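Local coordinates for tumor necrosis factor receptor superfamily member grnd (PDB 6ZSY), which serves as a Drosophila cell-surface receptor for the TNF cytokine Eiger and activates JNK signalling, here seen as its extracellular cysteine-rich domain, at residues Val20-Glu23 with Arg24-Cys28. Numbering follows the deposited sequence. Where two conformers were deposited one is given.
Sequences VATE and RCHPC
Three groups converge on the hydroxyl of Thr22. In the conformer described, its OG1 lies 2.9 Å from His26 NE2 in the shortest polar bond between the two segments; it also accepts a weak, bent bond from Arg24 N at 3.2 Å (135° at the hydrogen), and is weakly linked to the carbonyl of Tyr19. With chi1 at 59°, OG1 sits between the backbone N and the carbonyl carbon of Thr22, a rotation that brings it within bonding distance of Arg24 N and His26 NE2. The hydroxyl meets the imidazole obliquely, and the methyl CG2 comes to 3.8 Å from His26 NE2 beside it. The ring also packs edge-to-face with Tyr19 on strand 16-19, so it is held by both the turn and the neighbouring strand.

Arg24 bends at chi2 (-79°). The start of its chain lies against the Thr22-Glu23 backbone, CG 3.5 Å from Thr22 O; the guanidinium extends past it, with that oxygen over one face but not hydrogen-bonded. Glu23 and Arg24 together face Tyr19, a G1 beta bulge whose first position, Glu23, has left-handed backbone angles. The Glu23 chain bends at chi2, and OE1 accepts a hydrogen bond from Cys6 N. Thr22 OG1 thus links turn to returning strand in addition to the hairpin's backbone bonds, and its short bond to His26 probably does most to fix the threonine's rotation.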
loop_
_atom_site.group_PDB
_atom_site.type_symbol
_atom_site.label_atom_id
_atom_site.label_comp_id
_atom_site.label_asym_id
_atom_site.label_seq_id
_atom_site.Cartn_x
_atom_site.Cartn_y
_atom_site.Cartn_z
ATOM N N VAL A 20 1.024 7.221 -3.682
ATOM C CA VAL A 20 1.085 8.406 -4.570
ATOM C C VAL A 20 2.487 8.948 -4.659
ATOM O O VAL A 20 2.740 9.694 -5.604
ATOM C CB VAL A 20 0.098 9.480 -4.133
ATOM C CG1 VAL A 20 -1.343 9.012 -4.270
ATOM C CG2 VAL A 20 0.362 9.869 -2.701
ATOM N N ALA A 21 3.453 8.527 -3.819
ATOM C CA ALA A 21 4.835 8.982 -4.048
ATOM C C ALA A 21 5.300 8.590 -5.431
ATOM O O ALA A 21 5.946 9.393 -6.135
ATOM C CB ALA A 21 5.755 8.380 -2.994
ATOM N N THR A 22 5.028 7.359 -5.847
ATOM C CA THR A 22 5.427 6.855 -7.142
ATOM C C THR A 22 4.292 6.892 -8.172
ATOM O O THR A 22 4.567 6.673 -9.375
ATOM C CB THR A 22 5.924 5.375 -6.995
ATOM O OG1 THR A 22 4.832 4.654 -6.455
ATOM C CG2 THR A 22 7.165 5.299 -6.122
ATOM N N GLU A 23 3.071 7.077 -7.704
ATOM C CA GLU A 23 1.857 6.927 -8.512
ATOM C C GLU A 23 1.831 5.537 -9.181
ATOM O O GLU A 23 1.412 5.387 -10.342
ATOM C CB GLU A 23 1.654 8.076 -9.494
ATOM C CG GLU A 23 1.514 9.426 -8.794
ATOM C CD GLU A 23 0.217 9.699 -8.035
ATOM O OE1 GLU A 23 -0.569 8.757 -7.782
ATOM O OE2 GLU A 23 0.005 10.883 -7.651
ATOM N N ARG A 24 2.225 4.521 -8.390
ATOM C CA ARG A 24 2.133 3.136 -8.808
ATOM C C ARG A 24 1.435 2.326 -7.699
ATOM O O ARG A 24 1.477 2.691 -6.525
ATOM C CB ARG A 24 3.518 2.543 -9.033
ATOM C CG ARG A 24 4.335 3.232 -10.119
ATOM C CD ARG A 24 3.914 2.798 -11.503
ATOM N NE ARG A 24 4.612 3.484 -12.568
ATOM C CZ ARG A 24 4.556 4.591 -13.251
ATOM N NH1 ARG A 24 3.333 5.017 -13.598
ATOM N NH2 ARG A 24 5.569 5.364 -13.619
ATOM N N CYS A 25 0.890 1.197 -8.089
ATOM C CA CYS A 25 0.382 0.228 -7.112
ATOM C C CYS A 25 1.526 -0.447 -6.367
ATOM O O CYS A 25 2.494 -0.839 -7.008
ATOM C CB CYS A 25 -0.470 -0.833 -7.793
ATOM S SG CYS A 25 -1.889 -0.185 -8.719
ATOM N N HIS A 26 1.411 -0.569 -5.088
ATOM C CA HIS A 26 2.465 -1.196 -4.272
ATOM C C HIS A 26 1.793 -2.222 -3.358
ATOM O O HIS A 26 0.639 -2.108 -2.956
ATOM C CB HIS A 26 3.267 -0.228 -3.406
ATOM C CG HIS A 26 4.295 0.556 -4.177
ATOM N ND1 HIS A 26 5.638 0.560 -3.941
ATOM C CD2 HIS A 26 4.130 1.440 -5.207
ATOM C CE1 HIS A 26 6.194 1.361 -4.801
ATOM N NE2 HIS A 26 5.315 1.961 -5.627
ATOM N N PRO A 27 2.557 -3.249 -2.986
ATOM C CA PRO A 27 1.976 -4.327 -2.134
ATOM C C PRO A 27 1.745 -3.883 -0.709
ATOM O O PRO A 27 2.624 -3.360 -0.043
ATOM C CB PRO A 27 2.996 -5.463 -2.198
ATOM C CG PRO A 27 4.145 -4.951 -2.939
ATOM C CD PRO A 27 3.899 -3.610 -3.462
ATOM N N CYS A 28 0.550 -4.221 -0.201
ATOM C CA CYS A 28 0.234 -3.952 1.190
ATOM C C CYS A 28 1.092 -4.775 2.152
ATOM O O CYS A 28 1.427 -4.305 3.223
ATOM C CB CYS A 28 -1.242 -4.206 1.472
ATOM S SG CYS A 28 -2.304 -2.832 0.933
#